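Local structure of imidazolonepropionase (Unidentified, 2OOF) at residues Cys71-Ile76 against Val314-Asn319; Ala210-Cys215 against Lys240-Gln245; Pro288-Phe293 against Gly321-Val326. The protein catalyses the hydrolysis of 4-imidazolone-5-propanoate to N-formimidoyl-L-glutamate, the third step of histidine degradation, at a metal site in an amidohydrolase barrel. One frame throughout, in Å; residues are numbered along the deposited sequence.

Interaction 1. Residues Cys71-Ile76 against Val314-Asn319; sequences CHTHLI and VSSDIN. With FE (Fe (III) ion), chain B.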
ATOM      1  N   CYS A  71      -1.152  -0.452  -0.919  1.00 20.55           N
ATOM      2  CA  CYS A  71      -1.109   0.900  -0.379  1.00 19.54           C
ATOM      3  C   CYS A  71      -0.354   1.203   0.896  1.00 20.62           C
ATOM      4  O   CYS A  71      -0.595   2.259   1.490  1.00 20.44           O
ATOM      5  CB  CYS A  71      -2.554   1.367  -0.188  1.00 20.44           C
ATOM      6  SG  CYS A  71      -3.515   0.234   0.895  1.00 19.15           S
ATOM      7  N   HIS A  72       0.548   0.324   1.327  1.00 19.94           N
ATOM      8  CA  HIS A  72       1.268   0.574   2.567  1.00 18.52           C
ATOM      9  C   HIS A  72       2.593  -0.194   2.679  1.00 20.78           C
ATOM     10  O   HIS A  72       2.644  -1.267   3.290  1.00 21.71           O
ATOM     11  CB  HIS A  72       0.349   0.220   3.742  1.00 18.62           C
ATOM     12  CG  HIS A  72       0.920   0.547   5.086  1.00 20.44           C
ATOM     13  ND1 HIS A  72       0.291   1.396   5.972  1.00 18.05           N
ATOM     14  CD2 HIS A  72       2.062   0.145   5.696  1.00 20.54           C
ATOM     15  CE1 HIS A  72       1.021   1.504   7.066  1.00 18.62           C
ATOM     16  NE2 HIS A  72       2.101   0.757   6.925  1.00 18.91           N
ATOM     17  N   THR A  73       3.662   0.350   2.100  1.00 18.82           N
ATOM     18  CA  THR A  73       4.952  -0.318   2.185  1.00 16.93           C
ATOM     19  C   THR A  73       6.096   0.608   2.574  1.00 18.50           C
ATOM     20  O   THR A  73       5.997   1.833   2.456  1.00 18.86           O
ATOM     21  CB  THR A  73       5.348  -1.025   0.847  1.00 17.03           C
ATOM     22  OG1 THR A  73       5.955  -0.080  -0.042  1.00 18.78           O
ATOM     23  CG2 THR A  73       4.124  -1.641   0.168  1.00 16.43           C
ATOM     24  N   HIS A  74       7.164  -0.007   3.081  1.00 19.61           N
ATOM     25  CA  HIS A  74       8.405   0.674   3.453  1.00 19.39           C
ATOM     26  C   HIS A  74       9.453  -0.183   2.734  1.00 20.40           C
ATOM     27  O   HIS A  74      10.460  -0.577   3.334  1.00 20.13           O
ATOM     28  CB  HIS A  74       8.721   0.586   4.953  1.00 21.74           C
ATOM     29  CG  HIS A  74       7.630   1.059   5.858  1.00 24.12           C
ATOM     30  ND1 HIS A  74       6.427   0.393   5.993  1.00 27.24           N
ATOM     31  CD2 HIS A  74       7.590   2.081   6.746  1.00 24.18           C
ATOM     32  CE1 HIS A  74       5.702   0.981   6.923  1.00 24.88           C
ATOM     33  NE2 HIS A  74       6.386   2.010   7.399  1.00 24.21           N
ATOM     34  N   LEU A  75       9.224  -0.482   1.460  1.00 19.03           N
ATOM     35  CA  LEU A  75      10.166  -1.328   0.744  1.00 18.52           C
ATOM     36  C   LEU A  75      11.522  -0.692   0.415  1.00 19.47           C
ATOM     37  O   LEU A  75      12.405  -1.356  -0.130  1.00 19.53           O
ATOM     38  CB  LEU A  75       9.509  -1.901  -0.520  1.00 17.59           C
ATOM     39  CG  LEU A  75       9.176  -0.976  -1.687  1.00 19.07           C
ATOM     40  CD1 LEU A  75      10.457  -0.620  -2.428  1.00 19.15           C
ATOM     41  CD2 LEU A  75       8.202  -1.674  -2.631  1.00 16.71           C
ATOM     42  N   ILE A  76      11.693   0.587   0.733  1.00 18.37           N
ATOM     43  CA  ILE A  76      12.973   1.244   0.499  1.00 16.64           C
ATOM     44  C   ILE A  76      13.709   1.283   1.827  1.00 16.80           C
ATOM     45  O   ILE A  76      13.206   1.847   2.795  1.00 17.59           O
ATOM     46  CB  ILE A  76      12.804   2.699   0.002  1.00 18.44           C
ATOM     47  CG1 ILE A  76      12.245   2.700  -1.428  1.00 18.64           C
ATOM     48  CG2 ILE A  76      14.152   3.438   0.079  1.00 16.31           C
ATOM     49  CD1 ILE A  76      11.985   4.087  -1.998  1.00 15.68           C
ATOM     50  N   VAL A 314      -6.173  -4.168   2.287  1.00 15.83           N
ATOM     51  CA  VAL A 314      -5.227  -5.158   2.782  1.00 14.19           C
ATOM     52  C   VAL A 314      -3.893  -4.846   2.112  1.00 15.95           C
ATOM     53  O   VAL A 314      -3.834  -4.660   0.897  1.00 15.59           O
ATOM     54  CB  VAL A 314      -5.651  -6.594   2.419  1.00 14.35           C
ATOM     55  CG1 VAL A 314      -4.516  -7.562   2.716  1.00 12.27           C
ATOM     56  CG2 VAL A 314      -6.876  -6.989   3.222  1.00  9.09           C
ATOM     57  N   SER A 315      -2.829  -4.773   2.903  1.00 15.08           N
ATOM     58  CA  SER A 315      -1.518  -4.469   2.369  1.00 15.25           C
ATOM     59  C   SER A 315      -0.436  -5.273   3.084  1.00 15.16           C
ATOM     60  O   SER A 315      -0.640  -5.761   4.195  1.00 17.05           O
ATOM     61  CB  SER A 315      -1.239  -2.969   2.505  1.00 13.54           C
ATOM     62  OG  SER A 315       0.077  -2.648   2.082  1.00 15.81           O
ATOM     63  N   SER A 316       0.718  -5.382   2.430  1.00 14.59           N
ATOM     64  CA  SER A 316       1.871  -6.129   2.927  1.00 17.28           C
ATOM     65  C   SER A 316       2.660  -5.493   4.073  1.00 17.20           C
ATOM     66  O   SER A 316       3.200  -6.207   4.906  1.00 18.47           O
ATOM     67  CB  SER A 316       2.845  -6.403   1.775  1.00 16.71           C
ATOM     68  OG  SER A 316       3.386  -5.188   1.274  1.00 19.28           O
ATOM     69  N   ASP A 317       2.728  -4.166   4.111  1.00 18.72           N
ATOM     70  CA  ASP A 317       3.483  -3.452   5.140  1.00 20.59           C
ATOM     71  C   ASP A 317       4.959  -3.861   5.101  1.00 21.87           C
ATOM     72  O   ASP A 317       5.644  -3.880   6.125  1.00 22.37           O
ATOM     73  CB  ASP A 317       2.907  -3.712   6.541  1.00 21.89           C
ATOM     74  CG  ASP A 317       3.523  -2.796   7.598  1.00 23.95           C
ATOM     75  OD1 ASP A 317       3.914  -1.674   7.226  1.00 24.10           O
ATOM     76  OD2 ASP A 317       3.617  -3.180   8.787  1.00 23.51           O
ATOM     77  N   ILE A 318       5.439  -4.193   3.903  1.00 21.43           N
ATOM     78  CA  ILE A 318       6.826  -4.592   3.723  1.00 21.01           C
ATOM     79  C   ILE A 318       7.722  -3.617   4.460  1.00 21.80           C
ATOM     80  O   ILE A 318       7.695  -2.419   4.190  1.00 21.15           O
ATOM     81  CB  ILE A 318       7.257  -4.563   2.229  1.00 22.06           C
ATOM     82  CG1 ILE A 318       6.406  -5.528   1.408  1.00 20.47           C
ATOM     83  CG2 ILE A 318       8.742  -4.935   2.104  1.00 20.43           C
ATOM     84  CD1 ILE A 318       6.580  -5.357  -0.078  1.00 19.72           C
ATOM     85  N   ASN A 319       8.501  -4.129   5.402  1.00 20.68           N
ATOM     86  CA  ASN A 319       9.432  -3.289   6.140  1.00 23.43           C
ATOM     87  C   ASN A 319      10.421  -4.172   6.903  1.00 22.78           C
ATOM     88  O   ASN A 319      10.064  -5.250   7.395  1.00 22.41           O
ATOM     89  CB  ASN A 319       8.675  -2.328   7.062  1.00 22.02           C
ATOM     90  CG  ASN A 319       8.292  -2.950   8.365  1.00 23.41           C
ATOM     91  OD1 ASN A 319       9.135  -3.137   9.242  1.00 24.01           O
ATOM     92  ND2 ASN A 319       7.013  -3.277   8.510  1.00 22.79           N
TER
HETATM   93 FE    FE B 500       4.045   0.612   8.106  1.00 36.00          FE
HETATM   94  O   HOH W   1       4.270  -0.663  10.121  1.00 24.76           O
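H74 and I318 join the two backbones, H74 N donating to I318 O at 2.7 Å, where the end of strand 63-73 and the loop after strand 312-314 run almost the same way, 22° apart. D317 CA makes a CH...O contact of 3.0 Å with H72 O, to which S315 OG adds a weak hydrogen bond. Side by side, H72 and D317 converge on one iron(III) ion: H72 NE2 binds it at 2.3 Å and D317 OD1 at 2.5 Å, with ring and carboxylate planes 77° apart. D317 CG stands anti to the backbone N (chi1 -170°), which carries the carboxylate alongside H72 to the metal. D317 OD2 accepts a hydrogen bond from the metal-bound water, so its two oxygens serve different partners. H72 and H74 form the HxH signature of the amidohydrolase superfamily, and H74 is probably a ligand too. N319 ND2 donates to D317 O at 2.8 Å, tying the loop to itself, while its OD1 accepts from T322 N. On the apolar side I318 CG2 rests 4.1 Å from L75 CB. H242 of strand 238-243 supplies a further iron ligand; T73 OG1 bonds to E139 O of strand 135-141, and L130 of helix 116-133 covers both L75 and I318.

Interaction 2. Residues Ala210-Cys215 against Lys240-Gln245; sequences AVDVFC and KGHMDQ. With FE (Fe (III) ion), chain B.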
ATOM      1  N   ALA A 210       1.584  12.165  -0.292  1.00 23.65           N
ATOM      2  CA  ALA A 210       0.843  12.228   0.964  1.00 22.23           C
ATOM      3  C   ALA A 210       1.806  12.270   2.157  1.00 21.92           C
ATOM      4  O   ALA A 210       3.008  12.048   2.005  1.00 22.09           O
ATOM      5  CB  ALA A 210      -0.090  11.022   1.082  1.00 20.25           C
ATOM      6  N   VAL A 211       1.261  12.559   3.337  1.00 22.80           N
ATOM      7  CA  VAL A 211       2.032  12.625   4.573  1.00 23.34           C
ATOM      8  C   VAL A 211       1.434  11.634   5.580  1.00 25.98           C
ATOM      9  O   VAL A 211       0.216  11.527   5.697  1.00 27.21           O
ATOM     10  CB  VAL A 211       2.011  14.053   5.163  1.00 22.66           C
ATOM     11  CG1 VAL A 211       2.749  14.084   6.500  1.00 20.73           C
ATOM     12  CG2 VAL A 211       2.662  15.023   4.178  1.00 22.01           C
ATOM     13  N   ASP A 212       2.297  10.925   6.308  1.00 28.51           N
ATOM     14  CA  ASP A 212       1.880   9.907   7.280  1.00 30.45           C
ATOM     15  C   ASP A 212       2.617  10.052   8.612  1.00 31.77           C
ATOM     16  O   ASP A 212       3.714  10.610   8.662  1.00 32.59           O
ATOM     17  CB  ASP A 212       2.141   8.529   6.665  1.00 31.06           C
ATOM     18  CG  ASP A 212       1.747   7.371   7.569  1.00 33.76           C
ATOM     19  OD1 ASP A 212       0.889   7.524   8.468  1.00 33.00           O
ATOM     20  OD2 ASP A 212       2.297   6.274   7.344  1.00 35.99           O
ATOM     21  N   VAL A 213       2.008   9.547   9.683  1.00 33.80           N
ATOM     22  CA  VAL A 213       2.584   9.641  11.024  1.00 33.44           C
ATOM     23  C   VAL A 213       2.446   8.345  11.812  1.00 36.94           C
ATOM     24  O   VAL A 213       1.460   7.611  11.687  1.00 36.26           O
ATOM     25  CB  VAL A 213       1.871  10.744  11.879  1.00 32.27           C
ATOM     26  CG1 VAL A 213       2.478  10.809  13.269  1.00 28.14           C
ATOM     27  CG2 VAL A 213       1.975  12.101  11.209  1.00 31.18           C
ATOM     28  N   PHE A 214       3.448   8.069  12.634  1.00 40.13           N
ATOM     29  CA  PHE A 214       3.382   6.905  13.491  1.00 43.00           C
ATOM     30  C   PHE A 214       2.921   7.418  14.851  1.00 44.03           C
ATOM     31  O   PHE A 214       3.725   7.816  15.694  1.00 43.34           O
ATOM     32  CB  PHE A 214       4.739   6.210  13.606  1.00 46.38           C
ATOM     33  CG  PHE A 214       4.730   5.014  14.534  1.00 49.87           C
ATOM     34  CD1 PHE A 214       3.678   4.084  14.502  1.00 52.40           C
ATOM     35  CD2 PHE A 214       5.779   4.803  15.430  1.00 50.98           C
ATOM     36  CE1 PHE A 214       3.679   2.949  15.359  1.00 52.58           C
ATOM     37  CE2 PHE A 214       5.790   3.673  16.290  1.00 51.48           C
ATOM     38  CZ  PHE A 214       4.738   2.752  16.248  1.00 51.97           C
ATOM     39  N   CYS A 215       1.608   7.425  15.042  1.00 45.39           N
ATOM     40  CA  CYS A 215       1.012   7.882  16.289  1.00 45.93           C
ATOM     41  C   CYS A 215       0.979   6.725  17.273  1.00 48.24           C
ATOM     42  O   CYS A 215       0.141   5.833  17.154  1.00 47.91           O
ATOM     43  CB  CYS A 215      -0.405   8.371  16.020  1.00 44.50           C
ATOM     44  SG  CYS A 215      -1.334   8.963  17.438  1.00 44.99           S
ATOM     45  N   LYS A 240      -2.562  10.601   6.199  1.00 36.67           N
ATOM     46  CA  LYS A 240      -2.933   9.260   6.632  1.00 39.61           C
ATOM     47  C   LYS A 240      -2.141   8.975   7.906  1.00 40.73           C
ATOM     48  O   LYS A 240      -1.316   9.795   8.315  1.00 40.44           O
ATOM     49  CB  LYS A 240      -2.577   8.231   5.549  1.00 40.26           C
ATOM     50  CG  LYS A 240      -1.079   8.025   5.368  1.00 41.71           C
ATOM     51  CD  LYS A 240      -0.751   6.944   4.345  1.00 42.23           C
ATOM     52  CE  LYS A 240      -1.081   7.381   2.930  1.00 42.70           C
ATOM     53  NZ  LYS A 240      -0.715   6.348   1.927  1.00 39.11           N
ATOM     54  N   GLY A 241      -2.367   7.822   8.532  1.00 42.45           N
ATOM     55  CA  GLY A 241      -1.630   7.533   9.751  1.00 43.29           C
ATOM     56  C   GLY A 241      -1.466   6.096  10.207  1.00 44.40           C
ATOM     57  O   GLY A 241      -2.268   5.220   9.890  1.00 44.17           O
ATOM     58  N   HIS A 242      -0.388   5.863  10.954  1.00 44.69           N
ATOM     59  CA  HIS A 242      -0.089   4.555  11.529  1.00 46.51           C
ATOM     60  C   HIS A 242      -0.754   4.601  12.903  1.00 45.69           C
ATOM     61  O   HIS A 242      -0.227   5.250  13.807  1.00 44.32           O
ATOM     62  CB  HIS A 242       1.425   4.381  11.746  1.00 49.08           C
ATOM     63  CG  HIS A 242       2.149   3.731  10.607  1.00 51.74           C
ATOM     64  ND1 HIS A 242       2.296   4.326   9.373  1.00 51.94           N
ATOM     65  CD2 HIS A 242       2.812   2.551  10.537  1.00 52.53           C
ATOM     66  CE1 HIS A 242       3.023   3.543   8.593  1.00 52.69           C
ATOM     67  NE2 HIS A 242       3.349   2.461   9.276  1.00 53.08           N
HETATM   68  N   MSE A 243      -1.895   3.946  13.090  1.00 46.17           N
HETATM   69  CA  MSE A 243      -2.500   4.022  14.411  1.00 46.95           C
HETATM   70  C   MSE A 243      -3.188   2.823  15.025  1.00 44.35           C
HETATM   71  O   MSE A 243      -3.646   1.903  14.342  1.00 41.94           O
HETATM   72  CB  MSE A 243      -3.444   5.214  14.490  1.00 54.01           C
HETATM   73  CG  MSE A 243      -2.742   6.533  14.783  1.00 60.96           C
HETATM   74 SE   MSE A 243      -3.215   7.683  13.371  1.00 69.22          SE
HETATM   75  CE  MSE A 243      -2.036   9.184  13.650  1.00 65.94           C
ATOM     76  N   ASP A 244      -3.251   2.881  16.352  1.00 42.27           N
ATOM     77  CA  ASP A 244      -3.845   1.846  17.177  1.00 42.20           C
ATOM     78  C   ASP A 244      -3.180   0.489  16.959  1.00 42.61           C
ATOM     79  O   ASP A 244      -3.794  -0.555  17.165  1.00 42.21           O
ATOM     80  CB  ASP A 244      -5.355   1.772  16.917  1.00 41.76           C
ATOM     81  CG  ASP A 244      -6.054   3.072  17.256  1.00 40.66           C
ATOM     82  OD1 ASP A 244      -5.635   3.714  18.243  1.00 37.90           O
ATOM     83  OD2 ASP A 244      -7.014   3.453  16.554  1.00 40.29           O
ATOM     84  N   GLN A 245      -1.912   0.506  16.561  1.00 43.93           N
ATOM     85  CA  GLN A 245      -1.174  -0.733  16.343  1.00 45.86           C
ATOM     86  C   GLN A 245      -0.840  -1.401  17.682  1.00 46.18           C
ATOM     87  O   GLN A 245      -1.033  -2.608  17.859  1.00 44.16           O
ATOM     88  CB  GLN A 245       0.118  -0.446  15.573  1.00 46.42           C
ATOM     89  CG  GLN A 245       0.945  -1.680  15.285  1.00 50.24           C
ATOM     90  CD  GLN A 245       2.212  -1.372  14.517  1.00 51.54           C
ATOM     91  OE1 GLN A 245       2.591  -0.211  14.348  1.00 52.85           O
ATOM     92  NE2 GLN A 245       2.881  -2.418  14.052  1.00 51.36           N
TER
HETATM   93 FE    FE B 500       4.045   0.612   8.106  1.00 36.00          FE
HETATM   94  O   HOH W   2      -2.083   4.737  18.379  1.00 30.88           O
HETATM   95  O   HOH W   1       4.270  -0.663  10.121  1.00 24.76           O
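H242 presents the edge of its imidazole to D212, and the two flat groups are nearly coplanar, 23° apart. H242 ND1 gives D212 OD2 a weak, bent hydrogen bond of 2.8 Å, and the NE2 corner of the H242 ring binds the iron(III) ion at 2.3 Å. Iron and carboxylate thus hold the imidazole from two nitrogens, with D212 as a second-shell residue that limits its rotation. The rings of H72, H74 and H265 also meet it. F214 likewise receives its neighbour at the edge: H242 CB lies near the ring plane, 3.6 Å from F214 CD1. Farther round, Q245 OE1 comes obliquely to 3.5 Å from F214 CE1, with the amide and ring planes 72° apart; Q245 probably binds the substrate. K240 runs across D212, its CG 3.5 Å from D212 CB. A bend at chi3 (70°) turns the end of the chain, and NZ forms a salt bridge with E139. Beneath these side chains the strands run parallel. H242 N donates to V213 O at 2.6 Å, and C215 N returns a bond to H242 O at 3.1 Å; K240 N to V211 O is weaker. Past the strand ends a water accepts from D244 N and probably donates to C215 O. The pair belongs to one beta-alpha-beta unit of the amidohydrolase barrel: helix 222-234 joins the two strands and packs on V213 and M243, strand 168-176 flanks strand 210-215 on its other side, and K141 of strand 135-141 touches both K240 and H242.

Interaction 3. Residues Pro288-Phe293 against Gly321-Val326; sequences PTAFYF and GTAPIV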
ATOM      1  N   PRO A 288      -2.010  -7.585   8.144  1.00 17.39           N
ATOM      2  CA  PRO A 288      -1.888  -8.911   8.756  1.00 18.19           C
ATOM      3  C   PRO A 288      -0.477  -9.496   8.919  1.00 18.33           C
ATOM      4  O   PRO A 288      -0.196 -10.146   9.924  1.00 19.83           O
ATOM      5  CB  PRO A 288      -2.786  -9.777   7.874  1.00 17.60           C
ATOM      6  CG  PRO A 288      -2.619  -9.152   6.529  1.00 17.07           C
ATOM      7  CD  PRO A 288      -2.716  -7.668   6.853  1.00 16.13           C
ATOM      8  N   THR A 289       0.400  -9.269   7.946  1.00 18.42           N
ATOM      9  CA  THR A 289       1.761  -9.800   8.016  1.00 18.77           C
ATOM     10  C   THR A 289       2.545  -9.240   9.197  1.00 18.95           C
ATOM     11  O   THR A 289       3.379  -9.933   9.786  1.00 19.26           O
ATOM     12  CB  THR A 289       2.545  -9.509   6.718  1.00 20.69           C
ATOM     13  OG1 THR A 289       1.762  -9.932   5.596  1.00 24.44           O
ATOM     14  CG2 THR A 289       3.863 -10.277   6.705  1.00 20.67           C
ATOM     15  N   ALA A 290       2.279  -7.987   9.550  1.00 17.25           N
ATOM     16  CA  ALA A 290       2.965  -7.373  10.675  1.00 17.99           C
ATOM     17  C   ALA A 290       2.431  -8.018  11.952  1.00 18.05           C
ATOM     18  O   ALA A 290       3.180  -8.323  12.888  1.00 18.88           O
ATOM     19  CB  ALA A 290       2.705  -5.875  10.695  1.00 17.34           C
ATOM     20  N   PHE A 291       1.122  -8.224  11.973  1.00 16.32           N
ATOM     21  CA  PHE A 291       0.448  -8.828  13.107  1.00 16.53           C
ATOM     22  C   PHE A 291       1.052 -10.215  13.366  1.00 18.61           C
ATOM     23  O   PHE A 291       1.271 -10.625  14.510  1.00 18.34           O
ATOM     24  CB  PHE A 291      -1.044  -8.941  12.775  1.00 19.08           C
ATOM     25  CG  PHE A 291      -1.838  -9.736  13.775  1.00 21.29           C
ATOM     26  CD1 PHE A 291      -2.369  -9.127  14.918  1.00 22.61           C
ATOM     27  CD2 PHE A 291      -2.038 -11.107  13.589  1.00 21.30           C
ATOM     28  CE1 PHE A 291      -3.091  -9.883  15.870  1.00 21.81           C
ATOM     29  CE2 PHE A 291      -2.758 -11.866  14.538  1.00 22.12           C
ATOM     30  CZ  PHE A 291      -3.281 -11.247  15.673  1.00 20.52           C
ATOM     31  N   TYR A 292       1.320 -10.934  12.286  1.00 17.47           N
ATOM     32  CA  TYR A 292       1.884 -12.270  12.369  1.00 18.14           C
ATOM     33  C   TYR A 292       3.334 -12.291  12.877  1.00 18.82           C
ATOM     34  O   TYR A 292       3.678 -13.002  13.826  1.00 17.05           O
ATOM     35  CB  TYR A 292       1.817 -12.921  10.978  1.00 18.06           C
ATOM     36  CG  TYR A 292       2.963 -13.853  10.689  1.00 21.70           C
ATOM     37  CD1 TYR A 292       3.001 -15.129  11.237  1.00 23.48           C
ATOM     38  CD2 TYR A 292       4.047 -13.435   9.928  1.00 19.86           C
ATOM     39  CE1 TYR A 292       4.110 -15.982  11.037  1.00 23.51           C
ATOM     40  CE2 TYR A 292       5.164 -14.275   9.720  1.00 21.62           C
ATOM     41  CZ  TYR A 292       5.188 -15.546  10.275  1.00 24.29           C
ATOM     42  OH  TYR A 292       6.260 -16.387  10.041  1.00 23.04           O
ATOM     43  N   PHE A 293       4.186 -11.509  12.221  1.00 18.17           N
ATOM     44  CA  PHE A 293       5.599 -11.490  12.556  1.00 19.67           C
ATOM     45  C   PHE A 293       5.891 -10.971  13.952  1.00 20.55           C
ATOM     46  O   PHE A 293       6.877 -11.368  14.566  1.00 20.97           O
ATOM     47  CB  PHE A 293       6.362 -10.671  11.520  1.00 18.34           C
ATOM     48  CG  PHE A 293       7.840 -10.896  11.550  1.00 20.72           C
ATOM     49  CD1 PHE A 293       8.378 -12.153  11.243  1.00 19.14           C
ATOM     50  CD2 PHE A 293       8.709  -9.855  11.887  1.00 20.55           C
ATOM     51  CE1 PHE A 293       9.774 -12.369  11.271  1.00 19.25           C
ATOM     52  CE2 PHE A 293      10.107 -10.065  11.916  1.00 20.73           C
ATOM     53  CZ  PHE A 293      10.630 -11.324  11.608  1.00 18.54           C
ATOM     54  N   GLY A 321      11.860  -4.305   9.929  1.00 18.44           N
ATOM     55  CA  GLY A 321      11.721  -4.814  11.288  1.00 20.89           C
ATOM     56  C   GLY A 321      10.421  -5.476  11.699  1.00 21.53           C
ATOM     57  O   GLY A 321      10.405  -6.301  12.616  1.00 22.23           O
ATOM     58  N   THR A 322       9.342  -5.148  11.005  1.00 21.20           N
ATOM     59  CA  THR A 322       8.025  -5.660  11.349  1.00 23.54           C
ATOM     60  C   THR A 322       7.362  -6.647  10.391  1.00 21.36           C
ATOM     61  O   THR A 322       6.681  -7.569  10.837  1.00 21.23           O
ATOM     62  CB  THR A 322       7.077  -4.465  11.595  1.00 26.03           C
ATOM     63  OG1 THR A 322       7.010  -4.212  13.001  1.00 31.87           O
ATOM     64  CG2 THR A 322       5.702  -4.729  11.047  1.00 32.21           C
ATOM     65  N   ALA A 323       7.534  -6.437   9.088  1.00 18.39           N
ATOM     66  CA  ALA A 323       6.940  -7.322   8.086  1.00 18.95           C
ATOM     67  C   ALA A 323       7.913  -7.537   6.935  1.00 18.91           C
ATOM     68  O   ALA A 323       7.747  -6.997   5.847  1.00 21.04           O
ATOM     69  CB  ALA A 323       5.609  -6.734   7.566  1.00 17.74           C
ATOM     70  N   PRO A 324       8.942  -8.350   7.173  1.00 18.45           N
ATOM     71  CA  PRO A 324       9.990  -8.686   6.212  1.00 21.07           C
ATOM     72  C   PRO A 324       9.574  -9.621   5.078  1.00 21.03           C
ATOM     73  O   PRO A 324      10.414 -10.344   4.538  1.00 19.99           O
ATOM     74  CB  PRO A 324      11.071  -9.297   7.097  1.00 19.80           C
ATOM     75  CG  PRO A 324      10.270 -10.011   8.133  1.00 21.29           C
ATOM     76  CD  PRO A 324       9.199  -8.995   8.474  1.00 20.23           C
ATOM     77  N   ILE A 325       8.295  -9.584   4.707  1.00 20.81           N
ATOM     78  CA  ILE A 325       7.758 -10.438   3.653  1.00 20.08           C
ATOM     79  C   ILE A 325       7.306  -9.650   2.428  1.00 19.34           C
ATOM     80  O   ILE A 325       6.307  -8.939   2.465  1.00 18.11           O
ATOM     81  CB  ILE A 325       6.540 -11.259   4.158  1.00 22.81           C
ATOM     82  CG1 ILE A 325       6.962 -12.231   5.268  1.00 23.41           C
ATOM     83  CG2 ILE A 325       5.918 -12.009   2.996  1.00 20.56           C
ATOM     84  CD1 ILE A 325       7.171 -11.579   6.606  1.00 26.90           C
ATOM     85  N   VAL A 326       8.030  -9.815   1.332  1.00 18.90           N
ATOM     86  CA  VAL A 326       7.713  -9.113   0.101  1.00 17.45           C
ATOM     87  C   VAL A 326       6.689  -9.889  -0.732  1.00 20.06           C
ATOM     88  O   VAL A 326       7.025 -10.572  -1.699  1.00 18.73           O
ATOM     89  CB  VAL A 326       8.994  -8.867  -0.730  1.00 20.60           C
ATOM     90  CG1 VAL A 326       8.663  -8.055  -1.978  1.00 19.16           C
ATOM     91  CG2 VAL A 326      10.027  -8.143   0.127  1.00 17.80           C
TER
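F293 and P324 make the aromatic part of the contact, a CH-pi interaction. P324 CD lies over one face of the phenyl ring of F293, 3.8 Å from its centroid and 20° off the ring normal, displaced toward the rim by CD2 and CE2; CG of the proline follows across the same face. With CG placed anti to the backbone N (chi1 -164°), F293 swings its ring out from the helix and across the loop. Carbonyl oxygens approach the same residue: T322 O comes to 3.2 Å from F293 CB and lies obliquely to the ring, and G321 O stands at the ring edge, near its plane, 3.8 Å from F293 CE2. The ring of F85 also meets that of F293. An alanine in place of F293 would remove the ring and would probably uncover the proline face and leave P324 freer to shift.

Helix 288-293 follows strand 283-286 and the loop follows strand 312-314, so the contact joins the segments that follow the C-terminal ends of two adjacent strands of the amidohydrolase barrel, beside the metal site. G321 probably binds the product and T322 the substrate.

Aliphatic contacts continue along the helix. A290 CB and T322 CG2 are pressed to 3.2 Å, tighter than usual van der Waals contact. One residue nearer the helix start, T289 CG2 meets I325 CD1 at 3.6 Å and A323 CB at 4.0 Å, the side chains of T289 and I325 crossing at a slant.

Backbone hydrogen bonds stay within each side. F293 N donates to T289 O at 3.0 Å, fixing the ring-bearing residue one turn above the threonine; in the loop, I325 N bonds weakly to A323 O.

From the N terminus, strand 63-73 leads into 71-76, and interaction 1 closes the longest loop when the chain returns at 314-319. Interaction 2 is nested inside it, a short closure of 210-215 on 240-245 around a single helix. Interaction 3 opens within the large loop at 288-293 but closes beyond it at 321-326, so it crosses interaction 1 and follows interaction 2 in series; it ties helix 288-293 to the loop after strand 312-314. Interactions 1 and 2 share the iron and its water, joining the first barrel strand to later ones. Interactions 1 and 3 touch where D317 OD2 packs on A290 and T322; interactions 2 and 3 do not touch, their centres about 17 Å apart.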